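Local coordinates for protein lipopolysaccharide heptosyltransferase 2 (Escherichia coli, PDB 1PSW) that transfers the second heptose from ADP-L-glycero-D-manno-heptose onto the heptosyl-Kdo2-lipid A module during synthesis of the lipopolysaccharide core, at residues P8-M14 with V35-C41; R196-Y202 with I265-D269; F174-R180 with W242-L246. One frame throughout, in Å; residues are numbered along the deposited sequence.

Interaction 1: residues P8-M14 with V35-C41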
loop_
_atom_site.group_PDB
_atom_site.type_symbol
_atom_site.label_atom_id
_atom_site.label_comp_id
_atom_site.label_asym_id
_atom_site.label_seq_id
_atom_site.Cartn_x
_atom_site.Cartn_y
_atom_site.Cartn_z
ATOM N N PRO A 8 8.346 -1.711 6.952
ATOM C CA PRO A 8 7.193 -1.518 7.831
ATOM C C PRO A 8 6.257 -2.715 7.796
ATOM O O PRO A 8 6.376 -3.573 6.923
ATOM C CB PRO A 8 6.559 -0.246 7.284
ATOM C CG PRO A 8 6.846 -0.332 5.825
ATOM C CD PRO A 8 8.289 -0.790 5.801
ATOM N N SER A 9 5.324 -2.764 8.739
ATOM C CA SER A 9 4.385 -3.874 8.835
ATOM C C SER A 9 2.983 -3.529 8.361
ATOM O O SER A 9 2.018 -4.147 8.791
ATOM C CB SER A 9 4.318 -4.361 10.278
ATOM O OG SER A 9 5.607 -4.733 10.725
ATOM N N TRP A 10 2.869 -2.539 7.488
ATOM C CA TRP A 10 1.575 -2.145 6.960
ATOM C C TRP A 10 1.661 -2.084 5.453
ATOM O O TRP A 10 2.656 -1.611 4.912
ATOM C CB TRP A 10 1.163 -0.784 7.506
ATOM C CG TRP A 10 0.979 -0.785 8.975
ATOM C CD1 TRP A 10 1.875 -0.362 9.915
ATOM C CD2 TRP A 10 -0.168 -1.247 9.691
ATOM N NE1 TRP A 10 1.353 -0.529 11.176
ATOM C CE2 TRP A 10 0.099 -1.072 11.067
ATOM C CE3 TRP A 10 -1.397 -1.795 9.303
ATOM C CZ2 TRP A 10 -0.824 -1.422 12.061
ATOM C CZ3 TRP A 10 -2.314 -2.143 10.289
ATOM C CH2 TRP A 10 -2.021 -1.956 11.653
ATOM N N VAL A 11 0.622 -2.563 4.780
ATOM C CA VAL A 11 0.594 -2.560 3.327
ATOM C C VAL A 11 0.893 -1.185 2.745
ATOM O O VAL A 11 1.783 -1.049 1.907
ATOM C CB VAL A 11 -0.773 -3.044 2.795
ATOM C CG1 VAL A 11 -0.827 -2.893 1.284
ATOM C CG2 VAL A 11 -0.989 -4.503 3.177
ATOM N N GLY A 12 0.164 -0.168 3.194
ATOM C CA GLY A 12 0.381 1.173 2.679
ATOM C C GLY A 12 1.824 1.619 2.789
ATOM O O GLY A 12 2.435 2.008 1.795
ATOM N N ASP A 13 2.361 1.560 4.004
ATOM C CA ASP A 13 3.729 1.959 4.284
ATOM C C ASP A 13 4.733 1.163 3.452
ATOM O O ASP A 13 5.705 1.720 2.948
ATOM C CB ASP A 13 4.025 1.778 5.775
ATOM C CG ASP A 13 3.227 2.726 6.651
ATOM O OD1 ASP A 13 2.302 3.388 6.137
ATOM O OD2 ASP A 13 3.523 2.806 7.862
HETATM N N MSE A 14 4.498 -0.136 3.305
HETATM C CA MSE A 14 5.399 -0.973 2.521
HETATM C C MSE A 14 5.398 -0.513 1.065
HETATM O O MSE A 14 6.439 -0.469 0.412
HETATM C CB MSE A 14 4.971 -2.442 2.593
HETATM C CG MSE A 14 5.872 -3.396 1.799
HETATM SE SE MSE A 14 7.749 -3.343 2.359
HETATM C CE MSE A 14 7.570 -4.195 4.079
ATOM N N VAL A 35 15.071 -6.917 2.126
ATOM C CA VAL A 35 14.077 -6.329 3.010
ATOM C C VAL A 35 13.543 -7.347 3.995
ATOM O O VAL A 35 13.098 -8.429 3.608
ATOM C CB VAL A 35 12.886 -5.754 2.212
ATOM C CG1 VAL A 35 11.875 -5.124 3.167
ATOM C CG2 VAL A 35 13.386 -4.724 1.216
HETATM N N MSE A 36 13.603 -6.993 5.275
HETATM C CA MSE A 36 13.105 -7.853 6.336
HETATM C C MSE A 36 11.740 -7.336 6.758
HETATM O O MSE A 36 11.598 -6.174 7.144
HETATM C CB MSE A 36 14.049 -7.841 7.535
HETATM C CG MSE A 36 13.623 -8.808 8.626
HETATM SE SE MSE A 36 14.720 -8.676 10.222
HETATM C CE MSE A 36 16.255 -9.620 9.585
ATOM N N ALA A 37 10.737 -8.201 6.667
ATOM C CA ALA A 37 9.368 -7.846 7.026
ATOM C C ALA A 37 8.607 -9.115 7.397
ATOM O O ALA A 37 9.097 -10.221 7.183
ATOM C CB ALA A 37 8.681 -7.151 5.845
ATOM N N PRO A 38 7.404 -8.971 7.978
ATOM C CA PRO A 38 6.618 -10.148 8.355
ATOM C C PRO A 38 6.430 -11.078 7.161
ATOM O O PRO A 38 6.595 -10.666 6.011
ATOM C CB PRO A 38 5.303 -9.542 8.827
ATOM C CG PRO A 38 5.733 -8.248 9.422
ATOM C CD PRO A 38 6.735 -7.733 8.412
ATOM N N ALA A 39 6.079 -12.330 7.440
ATOM C CA ALA A 39 5.869 -13.328 6.395
ATOM C C ALA A 39 4.846 -12.877 5.351
ATOM O O ALA A 39 5.085 -13.002 4.155
ATOM C CB ALA A 39 5.422 -14.648 7.023
ATOM N N TRP A 40 3.717 -12.342 5.804
ATOM C CA TRP A 40 2.673 -11.907 4.886
ATOM C C TRP A 40 3.100 -10.775 3.948
ATOM O O TRP A 40 2.399 -10.463 2.979
ATOM C CB TRP A 40 1.425 -11.481 5.656
ATOM C CG TRP A 40 1.655 -10.362 6.607
ATOM C CD1 TRP A 40 1.999 -10.459 7.925
ATOM C CD2 TRP A 40 1.577 -8.963 6.314
ATOM N NE1 TRP A 40 2.138 -9.203 8.472
ATOM C CE2 TRP A 40 1.885 -8.269 7.505
ATOM C CE3 TRP A 40 1.277 -8.230 5.159
ATOM C CZ2 TRP A 40 1.902 -6.876 7.575
ATOM C CZ3 TRP A 40 1.295 -6.837 5.228
ATOM C CH2 TRP A 40 1.606 -6.177 6.431
ATOM N N CYS A 41 4.246 -10.160 4.230
ATOM C CA CYS A 41 4.750 -9.078 3.392
ATOM C C CYS A 41 5.530 -9.600 2.193
ATOM O O CYS A 41 5.625 -8.927 1.163
ATOM C CB CYS A 41 5.656 -8.143 4.198
ATOM S SG CYS A 41 4.803 -7.073 5.375
#

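Interaction 2: residues R196-Y202 with I265-D269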
loop_
_atom_site.group_PDB
_atom_site.type_symbol
_atom_site.label_atom_id
_atom_site.label_comp_id
_atom_site.label_asym_id
_atom_site.label_seq_id
_atom_site.Cartn_x
_atom_site.Cartn_y
_atom_site.Cartn_z
ATOM N N ARG A 196 -14.250 3.821 7.103
ATOM C CA ARG A 196 -14.874 2.989 6.088
ATOM C C ARG A 196 -16.169 3.540 5.512
ATOM O O ARG A 196 -17.039 4.022 6.237
ATOM C CB ARG A 196 -15.159 1.588 6.635
ATOM C CG ARG A 196 -13.927 0.740 6.864
ATOM C CD ARG A 196 -14.311 -0.717 7.077
ATOM N NE ARG A 196 -14.282 -1.105 8.476
ATOM C CZ ARG A 196 -14.820 -2.221 8.957
ATOM N NH1 ARG A 196 -15.442 -3.073 8.149
ATOM N NH2 ARG A 196 -14.735 -2.485 10.257
ATOM N N TRP A 197 -16.287 3.489 4.192
ATOM C CA TRP A 197 -17.523 3.918 3.558
ATOM C C TRP A 197 -18.457 2.785 3.983
ATOM O O TRP A 197 -18.044 1.626 4.013
ATOM C CB TRP A 197 -17.359 3.936 2.048
ATOM C CG TRP A 197 -18.409 4.701 1.329
ATOM C CD1 TRP A 197 -18.947 5.899 1.685
ATOM C CD2 TRP A 197 -18.979 4.363 0.061
ATOM N NE1 TRP A 197 -19.811 6.346 0.703
ATOM C CE2 TRP A 197 -19.839 5.425 -0.306
ATOM C CE3 TRP A 197 -18.817 3.280 -0.819
ATOM C CZ2 TRP A 197 -20.566 5.416 -1.496
ATOM C CZ3 TRP A 197 -19.539 3.277 -2.013
ATOM C CH2 TRP A 197 -20.391 4.347 -2.342
ATOM N N PRO A 198 -19.716 3.096 4.332
ATOM C CA PRO A 198 -20.686 2.077 4.765
ATOM C C PRO A 198 -20.873 0.866 3.851
ATOM O O PRO A 198 -20.943 0.993 2.626
ATOM C CB PRO A 198 -21.976 2.874 4.909
ATOM C CG PRO A 198 -21.484 4.218 5.346
ATOM C CD PRO A 198 -20.295 4.448 4.433
ATOM N N HIS A 199 -20.967 -0.308 4.467
ATOM C CA HIS A 199 -21.176 -1.541 3.727
ATOM C C HIS A 199 -22.394 -1.438 2.807
ATOM O O HIS A 199 -22.386 -1.970 1.693
ATOM C CB HIS A 199 -21.365 -2.732 4.686
ATOM C CG HIS A 199 -22.532 -2.596 5.618
ATOM N ND1 HIS A 199 -22.476 -1.863 6.785
ATOM C CD2 HIS A 199 -23.792 -3.092 5.548
ATOM C CE1 HIS A 199 -23.648 -1.913 7.393
ATOM N NE2 HIS A 199 -24.465 -2.652 6.663
ATOM N N TYR A 200 -23.451 -0.765 3.255
ATOM C CA TYR A 200 -24.640 -0.649 2.414
ATOM C C TYR A 200 -24.438 0.299 1.244
ATOM O O TYR A 200 -25.107 0.172 0.218
ATOM C CB TYR A 200 -25.854 -0.231 3.247
ATOM C CG TYR A 200 -25.600 0.891 4.222
ATOM C CD1 TYR A 200 -25.738 2.222 3.840
ATOM C CD2 TYR A 200 -25.245 0.614 5.538
ATOM C CE1 TYR A 200 -25.535 3.253 4.748
ATOM C CE2 TYR A 200 -25.039 1.623 6.450
ATOM C CZ TYR A 200 -25.186 2.941 6.052
ATOM O OH TYR A 200 -24.987 3.931 6.973
ATOM N N HIS A 201 -23.533 1.265 1.385
ATOM C CA HIS A 201 -23.266 2.157 0.265
ATOM C C HIS A 201 -22.504 1.357 -0.794
ATOM O O HIS A 201 -22.778 1.489 -1.988
ATOM C CB HIS A 201 -22.455 3.382 0.694
ATOM C CG HIS A 201 -23.285 4.464 1.322
ATOM N ND1 HIS A 201 -24.659 4.477 1.256
ATOM C CD2 HIS A 201 -22.927 5.563 2.026
ATOM C CE1 HIS A 201 -25.118 5.541 1.899
ATOM N NE2 HIS A 201 -24.091 6.213 2.373
ATOM N N TYR A 202 -21.557 0.520 -0.371
ATOM C CA TYR A 202 -20.823 -0.298 -1.336
ATOM C C TYR A 202 -21.799 -1.234 -2.053
ATOM O O TYR A 202 -21.655 -1.485 -3.249
ATOM C CB TYR A 202 -19.717 -1.127 -0.651
ATOM C CG TYR A 202 -18.382 -0.405 -0.517
ATOM C CD1 TYR A 202 -17.614 -0.095 -1.653
ATOM C CD2 TYR A 202 -17.891 -0.019 0.734
ATOM C CE1 TYR A 202 -16.388 0.585 -1.543
ATOM C CE2 TYR A 202 -16.670 0.663 0.855
ATOM C CZ TYR A 202 -15.929 0.959 -0.280
ATOM O OH TYR A 202 -14.733 1.640 -0.166
ATOM N N ILE A 265 -11.022 1.067 -9.410
ATOM C CA ILE A 265 -11.052 0.648 -8.015
ATOM C C ILE A 265 -11.742 1.710 -7.171
ATOM O O ILE A 265 -11.599 2.900 -7.433
ATOM C CB ILE A 265 -9.612 0.473 -7.458
ATOM C CG1 ILE A 265 -8.851 -0.573 -8.289
ATOM C CG2 ILE A 265 -9.662 0.082 -5.994
ATOM C CD1 ILE A 265 -9.433 -1.976 -8.233
ATOM N N VAL A 266 -12.515 1.276 -6.181
ATOM C CA VAL A 266 -13.182 2.189 -5.255
ATOM C C VAL A 266 -12.664 1.721 -3.904
ATOM O O VAL A 266 -12.729 0.526 -3.595
ATOM C CB VAL A 266 -14.715 2.042 -5.287
ATOM C CG1 VAL A 266 -15.355 3.013 -4.306
ATOM C CG2 VAL A 266 -15.233 2.300 -6.689
ATOM N N THR A 267 -12.146 2.643 -3.098
ATOM C CA THR A 267 -11.586 2.258 -1.811
ATOM C C THR A 267 -11.614 3.384 -0.781
ATOM O O THR A 267 -11.793 4.552 -1.119
ATOM C CB THR A 267 -10.110 1.844 -1.982
ATOM O OG1 THR A 267 -9.557 1.484 -0.710
ATOM C CG2 THR A 267 -9.309 3.001 -2.549
ATOM N N ASN A 268 -11.439 2.999 0.477
ATOM C CA ASN A 268 -11.363 3.945 1.577
ATOM C C ASN A 268 -9.872 4.271 1.707
ATOM O O ASN A 268 -9.045 3.753 0.957
ATOM C CB ASN A 268 -11.820 3.290 2.887
ATOM C CG ASN A 268 -13.186 2.656 2.788
ATOM O OD1 ASN A 268 -14.153 3.284 2.364
ATOM N ND2 ASN A 268 -13.273 1.395 3.204
ATOM N N ASP A 269 -9.535 5.109 2.680
ATOM C CA ASP A 269 -8.142 5.462 2.948
ATOM C C ASP A 269 -7.544 4.227 3.621
ATOM O O ASP A 269 -7.687 4.039 4.830
ATOM C CB ASP A 269 -8.102 6.674 3.886
ATOM C CG ASP A 269 -6.693 7.072 4.304
ATOM O OD1 ASP A 269 -5.719 6.623 3.662
ATOM O OD2 ASP A 269 -6.568 7.850 5.279
#

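Interaction 3: residues F174-R180 with W242-L246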
loop_
_atom_site.group_PDB
_atom_site.type_symbol
_atom_site.label_atom_id
_atom_site.label_comp_id
_atom_site.label_asym_id
_atom_site.label_seq_id
_atom_site.Cartn_x
_atom_site.Cartn_y
_atom_site.Cartn_z
ATOM N N PHE A 174 -9.113 -17.626 -9.531
ATOM C CA PHE A 174 -10.130 -17.209 -8.588
ATOM C C PHE A 174 -11.551 -17.298 -9.141
ATOM O O PHE A 174 -12.471 -16.640 -8.661
ATOM C CB PHE A 174 -9.777 -15.817 -8.061
ATOM C CG PHE A 174 -8.670 -15.845 -7.052
ATOM C CD1 PHE A 174 -8.944 -16.176 -5.728
ATOM C CD2 PHE A 174 -7.343 -15.660 -7.439
ATOM C CE1 PHE A 174 -7.912 -16.326 -4.804
ATOM C CE2 PHE A 174 -6.303 -15.807 -6.523
ATOM C CZ PHE A 174 -6.589 -16.145 -5.208
ATOM N N SER A 175 -11.709 -18.144 -10.156
ATOM C CA SER A 175 -13.001 -18.399 -10.776
ATOM C C SER A 175 -13.746 -17.163 -11.246
ATOM O O SER A 175 -14.966 -17.070 -11.093
ATOM C CB SER A 175 -13.885 -19.181 -9.807
ATOM O OG SER A 175 -13.267 -20.393 -9.433
ATOM N N LEU A 176 -13.011 -16.218 -11.817
ATOM C CA LEU A 176 -13.619 -15.000 -12.319
ATOM C C LEU A 176 -13.905 -15.137 -13.805
ATOM O O LEU A 176 -13.095 -15.683 -14.556
ATOM C CB LEU A 176 -12.698 -13.803 -12.077
ATOM C CG LEU A 176 -12.460 -13.451 -10.608
ATOM C CD1 LEU A 176 -11.445 -12.320 -10.502
ATOM C CD2 LEU A 176 -13.780 -13.049 -9.964
ATOM N N SER A 177 -15.065 -14.638 -14.218
ATOM C CA SER A 177 -15.484 -14.688 -15.612
ATOM C C SER A 177 -14.906 -13.535 -16.421
ATOM O O SER A 177 -14.775 -12.420 -15.918
ATOM C CB SER A 177 -17.009 -14.636 -15.699
ATOM O OG SER A 177 -17.428 -14.499 -17.049
ATOM N N SER A 178 -14.567 -13.800 -17.681
ATOM C CA SER A 178 -14.030 -12.764 -18.555
ATOM C C SER A 178 -15.163 -12.178 -19.393
ATOM O O SER A 178 -14.934 -11.323 -20.245
ATOM C CB SER A 178 -12.967 -13.343 -19.492
ATOM O OG SER A 178 -11.921 -13.975 -18.766
ATOM N N GLU A 179 -16.386 -12.642 -19.150
ATOM C CA GLU A 179 -17.538 -12.160 -19.902
ATOM C C GLU A 179 -17.957 -10.728 -19.552
ATOM O O GLU A 179 -18.820 -10.152 -20.215
ATOM C CB GLU A 179 -18.723 -13.120 -19.722
ATOM C CG GLU A 179 -18.545 -14.472 -20.423
ATOM C CD GLU A 179 -19.721 -15.419 -20.213
ATOM O OE1 GLU A 179 -20.869 -15.023 -20.509
ATOM O OE2 GLU A 179 -19.502 -16.565 -19.757
ATOM N N ARG A 180 -17.357 -10.151 -18.516
ATOM C CA ARG A 180 -17.679 -8.779 -18.136
ATOM C C ARG A 180 -16.509 -8.101 -17.428
ATOM O O ARG A 180 -15.780 -8.738 -16.663
ATOM C CB ARG A 180 -18.950 -8.742 -17.261
ATOM C CG ARG A 180 -20.230 -8.732 -18.103
ATOM C CD ARG A 180 -21.482 -9.208 -17.372
ATOM N NE ARG A 180 -21.850 -8.360 -16.251
ATOM C CZ ARG A 180 -23.089 -7.943 -15.990
ATOM N NH1 ARG A 180 -24.105 -8.289 -16.770
ATOM N NH2 ARG A 180 -23.316 -7.170 -14.938
ATOM N N TRP A 242 -22.633 -11.699 -9.937
ATOM C CA TRP A 242 -21.653 -10.778 -10.499
ATOM C C TRP A 242 -20.873 -10.012 -9.434
ATOM O O TRP A 242 -20.332 -8.938 -9.701
ATOM C CB TRP A 242 -22.343 -9.792 -11.441
ATOM C CG TRP A 242 -22.868 -10.428 -12.690
ATOM C CD1 TRP A 242 -24.170 -10.470 -13.112
ATOM C CD2 TRP A 242 -22.096 -11.069 -13.713
ATOM N NE1 TRP A 242 -24.253 -11.091 -14.337
ATOM C CE2 TRP A 242 -22.995 -11.468 -14.729
ATOM C CE3 TRP A 242 -20.729 -11.340 -13.872
ATOM C CZ2 TRP A 242 -22.573 -12.125 -15.886
ATOM C CZ3 TRP A 242 -20.308 -11.995 -15.027
ATOM C CH2 TRP A 242 -21.230 -12.379 -16.019
ATOM N N CYS A 243 -20.824 -10.564 -8.228
ATOM C CA CYS A 243 -20.087 -9.944 -7.132
ATOM C C CYS A 243 -19.352 -11.036 -6.359
ATOM O O CYS A 243 -19.974 -11.904 -5.752
ATOM C CB CYS A 243 -21.024 -9.173 -6.193
ATOM S SG CYS A 243 -20.132 -8.292 -4.870
ATOM N N ARG A 244 -18.023 -10.991 -6.391
ATOM C CA ARG A 244 -17.199 -11.984 -5.713
ATOM C C ARG A 244 -16.436 -11.416 -4.521
ATOM O O ARG A 244 -15.769 -10.385 -4.627
ATOM C CB ARG A 244 -16.213 -12.597 -6.711
ATOM C CG ARG A 244 -15.322 -13.686 -6.139
ATOM C CD ARG A 244 -15.499 -14.998 -6.893
ATOM N NE ARG A 244 -14.438 -15.959 -6.595
ATOM C CZ ARG A 244 -14.288 -16.581 -5.430
ATOM N NH1 ARG A 244 -15.140 -16.352 -4.438
ATOM N NH2 ARG A 244 -13.281 -17.430 -5.254
ATOM N N ASN A 245 -16.543 -12.105 -3.391
ATOM C CA ASN A 245 -15.857 -11.696 -2.173
ATOM C C ASN A 245 -14.515 -12.425 -2.067
ATOM O O ASN A 245 -14.471 -13.604 -1.721
ATOM C CB ASN A 245 -16.734 -12.010 -0.949
ATOM C CG ASN A 245 -16.093 -11.592 0.365
ATOM O OD1 ASN A 245 -15.082 -10.885 0.385
ATOM N ND2 ASN A 245 -16.688 -12.022 1.476
ATOM N N LEU A 246 -13.422 -11.728 -2.370
ATOM C CA LEU A 246 -12.100 -12.334 -2.290
ATOM C C LEU A 246 -11.337 -11.876 -1.042
ATOM O O LEU A 246 -10.150 -12.155 -0.900
ATOM C CB LEU A 246 -11.288 -12.022 -3.558
ATOM C CG LEU A 246 -11.845 -12.578 -4.876
ATOM C CD1 LEU A 246 -10.909 -12.246 -6.026
ATOM C CD2 LEU A 246 -12.030 -14.085 -4.756
#

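Interaction 1: residues P8-M14 with V35-C41
Trp40 turns the rim of its indole to the backbone at Ser9, while the selenomethionine Met14 and Cys41 fill the buried side of the same contact. At the rim, Ser9 O lies in the plane of the indole, 3.0 Å from Trp40 CZ2 and 3.1 Å from Trp40 CH2, so the carbonyl meets the weakly positive C-H edge rather than the electron-rich face. With chi1 of Trp40 at 60°, CG sits between its own backbone N and carbonyl carbon, and the ring swings back to Ser9. Cys41 SG, from the next residue, lies 3.4 Å above one face of the indole, toward its rim. The Pro38 ring makes a van der Waals contact here as well, its CG 3.8 Å from Ser9 OG.

These segments belong to the beta-alpha-beta unit of strand 2-6, helix 11-27 and strand 32-37, in the N-terminal Rossmann-like half of a GT-B glycosyltransferase. Trp10 is the N-cap of the helix, and the chain leaving strand 32-37 turns back beside that cap.

Among the apolar contacts, Met14, folded at chi2 and chi3, brings CE to 3.6 Å from Ala37 CB and 4.2 Å from Cys41 SG; the small alanine admits the methyl close to the strand. Val11 CG2 meets Trp40 CZ3 at 3.9 Å. Pro8 O is buried here without a polar partner.

Interaction 2: residues R196-Y202 with I265-D269
Asn268 OD1 receives two donors from the segment 196-202: the backbone N of Trp197 at 2.8 Å and, more weakly, Tyr202 OH at 3.1 Å. The backbone N-H of Trp197 points fairly straight at the oxygen (156°), although it comes from above the carbonyl plane and not along a lone pair. The phenol arrives with its ring plane 73° from that of the Asn268 side-chain amide, and the oxygen lies near the plane of the phenol ring. Asparagine suits this buried place because its other end is a donor: ND2 bonds to Gly188 O, which fixes which way round the amide sits. Thr267 OG1 adds a bond inside its own segment, reaching a lone pair of Asn268 O in the carbonyl plane.

Such polar ties are made where strand 264-268, an inner strand of the C-terminal Rossmann-like sheet of the GT-B fold, runs out beside the start of helix 199-211, for which Pro198 is the N-cap.

Aromatic and apolar contacts fill in around the Asn268 side-chain amide. Within 196-202 the indole of Trp197 stands edge-on to the phenol of Tyr202, a T-shaped pair with Trp197 CE3 3.5 Å above the Tyr202 ring plane, over its centre; Trp197 NE1 bonds to Ile330 O. Val266 CG1, anti to the backbone N (chi1 180°), reaches 3.8 Å from Tyr202 CE1, a beta-branched strand residue offering a methyl to the ring. On the other flank the aliphatic start of Arg196 passes the amide, its CG 3.8 Å from Asn268 ND2.

Interaction 3: residues F174-R180 with W242-L246
Phe174 O accepts an almost straight bond from Arg244 NE, 2.9 Å long with an angle of 177° at the hydrogen. The oxygen lies in the guanidinium plane, while the donor is tilted 24° from the carbonyl plane. Phe174 follows helix 164-173, which a Schellman motif closes with Ser175, of positive phi, as its C-prime residue; a positive charge at this helix end is probably favourable. Leu246 CD2 rests over one face of the same guanidinium and meets Phe174 CD1 at 3.9 Å, and Leu176 CD2 packs 4.0 Å from Arg244 CD.

At the other end, the guanidinium of Arg180 lies flat on the indole of Trp242, planes 8° apart. Arg180 CZ is 3.7 Å from the centroid of the five-membered ring, a cation-pi contact, and Arg180 CD is 3.5 Å from that of the six-membered ring, a CH-pi contact. Bending at chi3 lays CD and the guanidinium over one face together, and NH2 also bonds to Tyr214 O. With an alanine in place of Trp242, the Arg180 guanidinium would probably lose the flat surface it rests on and be held mainly by the NH2 bond to Tyr214 O, freer to turn about its torsions.

Strand 243-245, bonded to strand 215-218, is an outermost strand of its parallel sheet; the loop before strand 182-186 passes alongside, and helix 252-260 places Leu258 against Phe174, Leu176 and Leu246.

The three contacts divide between the two Rossmann-like halves of the GT-B fold. Interaction 1 belongs to the N-terminal sheet; interactions 2 and 3 share the C-terminal one, their centres about 19 Å apart and their segments alternating along the chain, so that 174-180 leads into strand 182-186 and the segment 196-202 comes after it. Interaction 3 is at the edge strand, interaction 2 at an inner strand. Interactions 1 and 2 approach to about 8 Å between nearest atoms, and Trp10 touches Glu190 of the other half; both probably border the interdomain cleft where GT-B enzymes bind their substrates. Interaction 3, with its centre about 28 Å from that of interaction 1, is peripheral structural packing.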